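Local atomic coordinates of fatty acid/retinol binding protein protein 7, isoform A, confirmed BY transcript evidence (Caenorhabditis elegans, PDB entry 2W9Y), a protein that probably binds fatty acids such as oleic acid, and retinoids, as a small, largely helical lipid carrier of the nematode FAR family. Residues 26-29 with 30-33; 57-60 with 61-64; 92-95 with 96-100; 113-116 with 117-121. All coordinates share one frame; numbering follows the deposited sequence.

Contact 1: residues 26-29 with 30-33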
loop_
_atom_site.group_PDB
_atom_site.type_symbol
_atom_site.label_atom_id
_atom_site.label_comp_id
_atom_site.label_asym_id
_atom_site.label_seq_id
_atom_site.Cartn_x
_atom_site.Cartn_y
_atom_site.Cartn_z
ATOM N N SER A 26 -8.929 5.865 8.381
ATOM C CA SER A 26 -9.742 7.038 8.228
ATOM C C SER A 26 -11.067 6.714 7.548
ATOM O O SER A 26 -11.995 7.518 7.665
ATOM C CB SER A 26 -8.999 8.132 7.444
ATOM O OG SER A 26 -9.125 7.969 6.025
ATOM N N ILE A 27 -11.166 5.589 6.815
ATOM C CA ILE A 27 -12.325 5.291 5.977
ATOM C C ILE A 27 -13.544 5.120 6.875
ATOM O O ILE A 27 -13.545 4.257 7.752
ATOM C CB ILE A 27 -12.151 3.933 5.211
ATOM C CG1 ILE A 27 -10.954 3.963 4.257
ATOM C CG2 ILE A 27 -13.389 3.570 4.389
ATOM C CD1 ILE A 27 -10.846 5.256 3.474
ATOM N N THR A 28 -14.577 5.925 6.637
ATOM C CA THR A 28 -15.834 5.848 7.396
ATOM C C THR A 28 -16.745 4.784 6.804
ATOM O O THR A 28 -16.481 4.235 5.717
ATOM C CB THR A 28 -16.590 7.198 7.319
ATOM O OG1 THR A 28 -16.858 7.492 5.941
ATOM C CG2 THR A 28 -15.813 8.358 7.926
ATOM N N ALA A 29 -17.872 4.521 7.472
ATOM C CA ALA A 29 -18.715 3.436 7.028
ATOM C C ALA A 29 -19.332 3.810 5.695
ATOM O O ALA A 29 -19.593 2.906 4.854
ATOM C CB ALA A 29 -19.840 3.149 8.061
ATOM N N ASP A 30 -19.584 5.105 5.484
ATOM C CA ASP A 30 -20.184 5.486 4.169
ATOM C C ASP A 30 -19.141 5.614 3.034
ATOM O O ASP A 30 -19.506 5.525 1.842
ATOM C CB ASP A 30 -21.010 6.768 4.249
ATOM C CG ASP A 30 -20.173 7.974 4.555
ATOM O OD1 ASP A 30 -19.616 8.020 5.649
ATOM O OD2 ASP A 30 -20.029 8.877 3.695
ATOM N N GLU A 31 -17.865 5.754 3.411
ATOM C CA GLU A 31 -16.756 5.810 2.425
ATOM C C GLU A 31 -16.328 4.467 1.835
ATOM O O GLU A 31 -15.997 4.369 0.640
ATOM C CB GLU A 31 -15.559 6.498 3.041
ATOM C CG GLU A 31 -15.769 8.047 3.147
ATOM C CD GLU A 31 -14.751 8.677 4.059
ATOM O OE1 GLU A 31 -13.908 7.955 4.640
ATOM O OE2 GLU A 31 -14.743 9.914 4.216
ATOM N N LYS A 32 -16.343 3.425 2.670
ATOM C CA LYS A 32 -15.917 2.125 2.203
ATOM C C LYS A 32 -16.682 1.662 0.944
ATOM O O LYS A 32 -16.078 1.169 0.007
ATOM C CB LYS A 32 -15.980 1.088 3.329
ATOM C CG LYS A 32 -15.360 -0.211 2.908
ATOM C CD LYS A 32 -15.353 -1.229 4.029
ATOM C CE LYS A 32 -14.920 -2.596 3.540
ATOM N NZ LYS A 32 -15.188 -3.596 4.623
ATOM N N PRO A 33 -18.021 1.830 0.916
ATOM C CA PRO A 33 -18.729 1.329 -0.260
ATOM C C PRO A 33 -18.354 2.107 -1.530
ATOM O O PRO A 33 -18.513 1.576 -2.622
ATOM C CB PRO A 33 -20.219 1.552 0.066
ATOM C CG PRO A 33 -20.292 1.669 1.511
ATOM C CD PRO A 33 -18.912 2.114 2.054
#
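T28 holds OG1 between its backbone N and carbonyl carbon (chi1 59°), which sets the hydroxyl at E31 N and D30 OD1. E31 keeps CG beside its own backbone N and its chain extended (chi2 166°), which carries OE1 back across the T28 side chain to the T28 backbone N. There E31 OE1 takes the N-H of T28 at 2.9 Å in a nearly straight bond (167°), met from above the carboxylate plane. The return bond runs from E31 N to T28 OG1 at 3.2 Å. The same hydroxyl gives its proton to D30 OD1, 2.8 Å from T28 OG1, again from above the carboxylate plane. T28 and D30 lie side by side there. OG1 is therefore acceptor and donor at once, which fixes its rotation. The other E31 oxygen, OE2, forms a salt bridge with R65 of helix 60-75, and this second grip helps hold the buried carboxylate in place. On the backbone, K32 N bonds to T28 O at 3.2 Å. I27 covers this bond, its CG2 resting 3.7 Å from K32 CB. P33 has no N-H to offer; its CD sits 3.0 Å from A29 O. A valine at T28 would probably leave E31 N without its side-chain acceptor and D30 OD1 without its donor, freeing the aspartate to turn. The paired bonds between T28 and E31, three residues apart, are those of a capping box, here at the turn leading from helix 18-26 into helix 32-39.

Contact 2: residues 57-60 with 61-64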
loop_
_atom_site.group_PDB
_atom_site.type_symbol
_atom_site.label_atom_id
_atom_site.label_comp_id
_atom_site.label_asym_id
_atom_site.label_seq_id
_atom_site.Cartn_x
_atom_site.Cartn_y
_atom_site.Cartn_z
ATOM N N LYS A 57 -14.530 11.440 -8.478
ATOM C CA LYS A 57 -15.789 11.660 -9.204
ATOM C C LYS A 57 -16.977 11.377 -8.276
ATOM O O LYS A 57 -17.994 12.068 -8.292
ATOM C CB LYS A 57 -15.839 10.708 -10.411
ATOM C CG LYS A 57 -17.243 10.396 -10.979
ATOM C CD LYS A 57 -17.180 9.998 -12.477
ATOM C CE LYS A 57 -18.564 10.020 -13.151
ATOM N NZ LYS A 57 -18.495 10.372 -14.608
ATOM N N LYS A 58 -16.823 10.333 -7.467
ATOM C CA LYS A 58 -17.873 9.901 -6.563
ATOM C C LYS A 58 -17.852 10.565 -5.189
ATOM O O LYS A 58 -18.899 10.752 -4.610
ATOM C CB LYS A 58 -17.823 8.393 -6.440
ATOM C CG LYS A 58 -18.469 7.708 -7.634
ATOM C CD LYS A 58 -17.891 6.353 -7.882
ATOM C CE LYS A 58 -18.947 5.367 -8.460
ATOM N NZ LYS A 58 -20.103 6.008 -9.197
ATOM N N HIS A 59 -16.674 10.956 -4.718
ATOM C CA HIS A 59 -16.428 11.455 -3.375
ATOM C C HIS A 59 -15.082 12.234 -3.380
ATOM O O HIS A 59 -13.987 11.631 -3.240
ATOM C CB HIS A 59 -16.304 10.277 -2.419
ATOM C CG HIS A 59 -16.466 10.670 -0.987
ATOM N ND1 HIS A 59 -15.587 11.511 -0.340
ATOM C CD2 HIS A 59 -17.429 10.365 -0.088
ATOM C CE1 HIS A 59 -15.983 11.695 0.909
ATOM N NE2 HIS A 59 -17.097 11.000 1.094
ATOM N N PRO A 60 -15.149 13.554 -3.578
ATOM C CA PRO A 60 -13.954 14.373 -3.763
ATOM C C PRO A 60 -13.006 14.202 -2.633
ATOM O O PRO A 60 -11.802 14.038 -2.873
ATOM C CB PRO A 60 -14.513 15.788 -3.775
ATOM C CG PRO A 60 -15.778 15.588 -4.584
ATOM C CD PRO A 60 -16.355 14.241 -4.105
ATOM N N GLU A 61 -13.524 14.248 -1.409
ATOM C CA GLU A 61 -12.654 14.242 -0.237
ATOM C C GLU A 61 -11.949 12.936 -0.045
ATOM O O GLU A 61 -10.789 12.909 0.347
ATOM C CB GLU A 61 -13.491 14.523 1.024
ATOM C CG GLU A 61 -13.997 15.937 1.064
ATOM C CD GLU A 61 -12.901 16.839 1.495
ATOM O OE1 GLU A 61 -11.829 16.261 1.844
ATOM O OE2 GLU A 61 -13.090 18.077 1.510
ATOM N N LEU A 62 -12.663 11.838 -0.291
ATOM C CA LEU A 62 -12.024 10.556 -0.308
ATOM C C LEU A 62 -10.890 10.494 -1.344
ATOM O O LEU A 62 -9.803 9.945 -1.056
ATOM C CB LEU A 62 -13.076 9.456 -0.592
ATOM C CG LEU A 62 -12.692 8.024 -0.337
ATOM C CD1 LEU A 62 -12.122 7.916 1.093
ATOM C CD2 LEU A 62 -13.909 7.086 -0.597
ATOM N N GLY A 63 -11.139 11.006 -2.555
ATOM C CA GLY A 63 -10.116 10.980 -3.617
ATOM C C GLY A 63 -8.893 11.841 -3.278
ATOM O O GLY A 63 -7.746 11.497 -3.597
ATOM N N LYS A 64 -9.144 12.966 -2.645
ATOM C CA LYS A 64 -8.050 13.819 -2.133
ATOM C C LYS A 64 -7.156 13.014 -1.155
ATOM O O LYS A 64 -5.905 13.042 -1.246
ATOM C CB LYS A 64 -8.607 15.093 -1.436
ATOM C CG LYS A 64 -7.561 15.859 -0.662
ATOM C CD LYS A 64 -8.110 16.972 0.245
ATOM C CE LYS A 64 -8.499 16.419 1.630
ATOM N NZ LYS A 64 -7.230 16.295 2.433
#
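H59 touches L62 through both ring and backbone. It is the first residue to leave helical geometry after helix 51-58, which ends at K58, itself salt-bridged to E37 of helix 32-39. With CG anti to the backbone N (chi1 -162°), the imidazole is carried toward the first turn of the next helix. There H59 ND1 accepts the N-H of L62 at 2.9 Å, with an N-H...N angle of 159°. The donor is tilted 27° from the ring plane. A neutral ring used this way would be expected to carry its proton on NE2. The L62 side chain crosses the ring at about a right angle, with L62 CB 3.3 Å from H59 ND1. E61 comes to the ring's edge, its CB 3.8 Å from H59 CE1. The H59 carbonyl also works: its O takes G63 N at 3.0 Å. H59 is thus the N-cap of helix 60-75, supplying a side-chain acceptor for an amide that has no preceding turn to bond to. An alanine at H59 would probably leave the L62 N-H without this capping partner and open a gap beside L62 CB. L62 itself packs inward on V34 and L35 of helix 32-39. P60 comes next, as the first residue of the helix, and is exposed. A proline fits here because its missing N-H is not needed. P60 O then accepts K64 N at 2.9 Å.

Contact 3: residues 92-95 with 96-100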
loop_
_atom_site.group_PDB
_atom_site.type_symbol
_atom_site.label_atom_id
_atom_site.label_comp_id
_atom_site.label_asym_id
_atom_site.label_seq_id
_atom_site.Cartn_x
_atom_site.Cartn_y
_atom_site.Cartn_z
ATOM N N ILE A 92 5.248 -1.950 -2.952
ATOM C CA ILE A 92 4.069 -1.153 -3.027
ATOM C C ILE A 92 2.987 -1.918 -3.809
ATOM O O ILE A 92 1.806 -1.814 -3.466
ATOM C CB ILE A 92 4.342 0.189 -3.730
ATOM C CG1 ILE A 92 5.311 1.023 -2.887
ATOM C CG2 ILE A 92 3.014 0.971 -3.994
ATOM C CD1 ILE A 92 4.658 1.536 -1.545
ATOM N N HIS A 93 3.374 -2.670 -4.850
ATOM C CA HIS A 93 2.398 -3.515 -5.559
ATOM C C HIS A 93 1.731 -4.484 -4.608
ATOM O O HIS A 93 0.492 -4.626 -4.652
ATOM C CB HIS A 93 3.028 -4.254 -6.712
ATOM C CG HIS A 93 2.046 -4.930 -7.602
ATOM N ND1 HIS A 93 1.808 -6.291 -7.573
ATOM C CD2 HIS A 93 1.259 -4.432 -8.589
ATOM C CE1 HIS A 93 0.916 -6.601 -8.500
ATOM N NE2 HIS A 93 0.569 -5.495 -9.131
ATOM N N MET A 94 2.493 -5.101 -3.707
ATOM C CA MET A 94 1.892 -6.010 -2.725
ATOM C C MET A 94 0.870 -5.268 -1.849
ATOM O O MET A 94 -0.289 -5.712 -1.694
ATOM C CB MET A 94 2.971 -6.677 -1.852
ATOM C CG MET A 94 2.474 -7.823 -1.001
ATOM S SD MET A 94 1.677 -7.356 0.584
ATOM C CE MET A 94 3.080 -6.694 1.529
ATOM N N VAL A 95 1.289 -4.125 -1.292
ATOM C CA VAL A 95 0.405 -3.342 -0.426
ATOM C C VAL A 95 -0.872 -2.872 -1.109
ATOM O O VAL A 95 -2.006 -2.948 -0.509
ATOM C CB VAL A 95 1.195 -2.118 0.124
ATOM C CG1 VAL A 95 0.300 -1.257 0.946
ATOM C CG2 VAL A 95 2.385 -2.607 0.998
ATOM N N THR A 96 -0.733 -2.449 -2.361
ATOM C CA THR A 96 -1.875 -1.935 -3.133
ATOM C C THR A 96 -2.876 -3.046 -3.342
ATOM O O THR A 96 -4.054 -2.895 -3.002
ATOM C CB THR A 96 -1.444 -1.430 -4.502
ATOM O OG1 THR A 96 -0.546 -0.323 -4.355
ATOM C CG2 THR A 96 -2.651 -1.007 -5.318
ATOM N N THR A 97 -2.393 -4.173 -3.870
ATOM C CA THR A 97 -3.235 -5.386 -4.129
ATOM C C THR A 97 -3.979 -5.800 -2.851
ATOM O O THR A 97 -5.194 -6.065 -2.855
ATOM C CB THR A 97 -2.362 -6.585 -4.531
ATOM O OG1 THR A 97 -1.755 -6.303 -5.778
ATOM C CG2 THR A 97 -3.209 -7.816 -4.750
ATOM N N THR A 98 -3.263 -5.846 -1.733
ATOM C CA THR A 98 -3.895 -6.177 -0.484
ATOM C C THR A 98 -5.019 -5.273 -0.083
ATOM O O THR A 98 -6.096 -5.746 0.340
ATOM C CB THR A 98 -2.830 -6.141 0.659
ATOM O OG1 THR A 98 -1.819 -7.103 0.362
ATOM C CG2 THR A 98 -3.429 -6.503 1.985
ATOM N N LEU A 99 -4.763 -3.973 -0.133
ATOM C CA LEU A 99 -5.744 -3.008 0.295
ATOM C C LEU A 99 -6.958 -3.063 -0.606
ATOM O O LEU A 99 -8.103 -2.979 -0.126
ATOM C CB LEU A 99 -5.162 -1.606 0.282
ATOM C CG LEU A 99 -5.829 -0.488 1.102
ATOM C CD1 LEU A 99 -6.271 -0.935 2.519
ATOM C CD2 LEU A 99 -4.834 0.694 1.220
ATOM N N CYS A 100 -6.724 -3.288 -1.893
ATOM C CA CYS A 100 -7.841 -3.495 -2.849
ATOM C C CYS A 100 -8.658 -4.756 -2.451
ATOM O O CYS A 100 -9.856 -4.726 -2.358
ATOM C CB CYS A 100 -7.320 -3.633 -4.283
ATOM S SG CYS A 100 -8.633 -3.946 -5.491
#
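H93 and T97 cross obliquely one turn apart in helix 82-104, a long α-helix of this all-helical fold. T97 OG1 lies over one face of the H93 imidazole, toward its rim, 3.8 Å from H93 CE1. The hydroxyl is placed there with OG1 beside its own backbone N (chi1 -66°), which turns it toward the carbonyl one turn back, that of H93. It bonds to H93 O at 3.0 Å, from 35° above the carbonyl plane. T97 N reaches the same oxygen at 3.0 Å from the opposite face. H93 O is thus gripped by two donors of one residue, a common way for a threonine hydroxyl to bond within a helix. T96 and T98 hold their hydroxyls in the same orientation: T96 OG1 lies 2.9 Å from I92 O, and T98 OG1 lies 2.9 Å from M94 O. T96 has a second conformer. V95 is buried against F16 and Q20; its carbonyl O accepts L99 N at 3.0 Å. M94 is buried against F15 and helix 111-121. M94 and T98 lie side by side, pointing the same way. The bend at chi2 (-83°) brings M94 SD to 3.5 Å from T98 OG1.

Contact 4: residues 113-116 with 117-121. With SO4 (sulfate ion), chain C.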
loop_
_atom_site.group_PDB
_atom_site.type_symbol
_atom_site.label_atom_id
_atom_site.label_comp_id
_atom_site.label_asym_id
_atom_site.label_seq_id
_atom_site.Cartn_x
_atom_site.Cartn_y
_atom_site.Cartn_z
ATOM N N ALA A 113 4.039 -11.478 0.449
ATOM C CA ALA A 113 4.739 -10.851 1.567
ATOM C C ALA A 113 5.929 -11.689 2.078
ATOM O O ALA A 113 7.020 -11.144 2.346
ATOM C CB ALA A 113 3.754 -10.524 2.682
ATOM N N LYS A 114 5.773 -12.998 2.148
ATOM C CA LYS A 114 6.889 -13.896 2.548
ATOM C C LYS A 114 7.983 -13.772 1.480
ATOM O O LYS A 114 9.168 -13.813 1.827
ATOM C CB LYS A 114 6.460 -15.415 2.616
ATOM C CG LYS A 114 5.311 -15.706 3.595
ATOM C CD LYS A 114 5.786 -15.738 4.987
ATOM C CE LYS A 114 4.592 -16.059 6.023
ATOM N NZ LYS A 114 3.970 -17.392 5.894
ATOM N N ARG A 115 7.600 -13.664 0.204
ATOM C CA ARG A 115 8.637 -13.483 -0.910
ATOM C C ARG A 115 9.381 -12.172 -0.729
ATOM O O ARG A 115 10.583 -12.134 -0.853
ATOM C CB ARG A 115 8.029 -13.499 -2.305
ATOM C CG ARG A 115 7.645 -14.927 -2.814
ATOM C CD ARG A 115 8.851 -15.795 -3.113
ATOM N NE ARG A 115 9.601 -15.132 -4.171
ATOM C CZ ARG A 115 10.880 -14.814 -4.132
ATOM N NH1 ARG A 115 11.637 -15.219 -3.140
ATOM N NH2 ARG A 115 11.415 -14.123 -5.115
ATOM N N LEU A 116 8.666 -11.092 -0.435
ATOM C CA LEU A 116 9.320 -9.820 -0.141
ATOM C C LEU A 116 10.327 -9.843 0.974
ATOM O O LEU A 116 11.371 -9.166 0.917
ATOM C CB LEU A 116 8.261 -8.756 0.227
ATOM C CG LEU A 116 7.517 -8.171 -0.961
ATOM C CD1 LEU A 116 6.327 -7.342 -0.351
ATOM C CD2 LEU A 116 8.461 -7.336 -1.782
ATOM N N HIS A 117 9.978 -10.528 2.048
ATOM C CA HIS A 117 10.939 -10.668 3.158
ATOM C C HIS A 117 12.182 -11.448 2.707
ATOM O O HIS A 117 13.300 -11.095 3.072
ATOM C CB HIS A 117 10.279 -11.382 4.328
ATOM C CG HIS A 117 11.142 -11.505 5.553
ATOM N ND1 HIS A 117 11.534 -10.419 6.303
ATOM C CD2 HIS A 117 11.741 -12.585 6.125
ATOM C CE1 HIS A 117 12.310 -10.826 7.298
ATOM N NE2 HIS A 117 12.417 -12.137 7.241
ATOM N N GLN A 118 11.971 -12.555 1.999
ATOM C CA GLN A 118 13.121 -13.358 1.520
ATOM C C GLN A 118 14.023 -12.490 0.610
ATOM O O GLN A 118 15.275 -12.480 0.729
ATOM C CB GLN A 118 12.594 -14.602 0.796
ATOM C CG GLN A 118 13.647 -15.684 0.496
ATOM C CD GLN A 118 14.258 -15.526 -0.914
ATOM O OE1 GLN A 118 14.063 -14.511 -1.621
ATOM N NE2 GLN A 118 14.983 -16.540 -1.326
ATOM N N GLU A 119 13.398 -11.699 -0.261
ATOM C CA GLU A 119 14.135 -10.914 -1.232
ATOM C C GLU A 119 14.938 -9.833 -0.561
ATOM O O GLU A 119 16.050 -9.466 -1.020
ATOM C CB GLU A 119 13.165 -10.292 -2.230
ATOM C CG GLU A 119 12.562 -11.314 -3.210
ATOM C CD GLU A 119 11.402 -10.750 -4.014
ATOM O OE1 GLU A 119 10.310 -10.511 -3.431
ATOM O OE2 GLU A 119 11.563 -10.546 -5.232
ATOM N N PHE A 120 14.381 -9.286 0.517
ATOM C CA PHE A 120 15.045 -8.155 1.200
ATOM C C PHE A 120 16.362 -8.671 1.741
ATOM O O PHE A 120 17.420 -7.990 1.734
ATOM C CB PHE A 120 14.163 -7.643 2.345
ATOM C CG PHE A 120 14.777 -6.512 3.098
ATOM C CD1 PHE A 120 14.726 -5.242 2.572
ATOM C CD2 PHE A 120 15.509 -6.757 4.261
ATOM C CE1 PHE A 120 15.314 -4.126 3.261
ATOM C CE2 PHE A 120 16.127 -5.701 4.957
ATOM C CZ PHE A 120 16.041 -4.373 4.447
ATOM N N GLN A 121 16.290 -9.900 2.209
ATOM C CA GLN A 121 17.430 -10.527 2.842
ATOM C C GLN A 121 18.569 -10.743 1.880
ATOM O O GLN A 121 19.695 -10.790 2.307
ATOM C CB GLN A 121 17.072 -11.903 3.399
ATOM C CG GLN A 121 15.994 -11.951 4.435
ATOM C CD GLN A 121 16.256 -11.111 5.616
ATOM O OE1 GLN A 121 17.385 -11.040 6.143
ATOM N NE2 GLN A 121 15.212 -10.467 6.071
HETATM S S SO4 C . 9.083 -12.722 -7.576
HETATM O O1 SO4 C . 8.681 -11.314 -7.451
HETATM O O2 SO4 C . 10.541 -12.673 -7.382
HETATM O O3 SO4 C . 8.398 -13.539 -6.573
HETATM O O4 SO4 C . 8.738 -13.288 -8.904
#
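R115 presents a flat guanidinium whose edges are taken by two partners and one face by a third. At one edge, near its plane, is the sulfate: R115 NE bonds to sulfate O3 at 3.1 Å, and R115 NH2 bonds to sulfate O2 at 2.8 Å. At another edge, R115 NH1 gives a weak bond to Q118 OE1 at 2.9 Å. The two side chains run alongside each other, but the Q118 amide plane is turned 68° from the guanidinium. Over one face, toward the rim, lies E119 OE1. E119 OE2 is 3.6 Å from R115 NH2, a salt bridge by charge only, because the oxygen lies well off the guanidinium plane. E119 has a second conformer, so this face is less certain than the edges. The R115 chain bends at chi2 (-70°) and chi3 (-61°), which brings its end round toward Q118 and E119, one turn further along. E119 OE2 also lies 3.2 Å from sulfate O2. R115 and K90, which pairs with E119, would probably offset this meeting of anions. The sulfate probably comes from the crystallisation liquor. Below the polar surface, A113 and L116 of helix 111-121 pack on M94 of helix 82-104, L116 O accepts from Y87, and F120 stacks on F140 and touches L131 of helix 125-134.

How the contacts relate
The four contacts fall into two touching pairs. Contacts 1 and 2 have centres 12 Å apart, and I27 CD1 meets L62 CD1 at 3.8 Å; segments 26-33 and 57-64 thus pack on each other, with E31 CG 3.8 Å from H59 NE2. Contacts 3 and 4 have centres 15 Å apart, joined where M94 CB meets L116 CD1 at 3.7 Å. Contact 3 lies nearest the middle of the chain, about 18 Å between centres from contact 1. Contacts 1 and 4 sit on opposite sides of the chain's centre, about 32 Å apart between centres. The sulfate at contact 4 is not evidence of a lipid site.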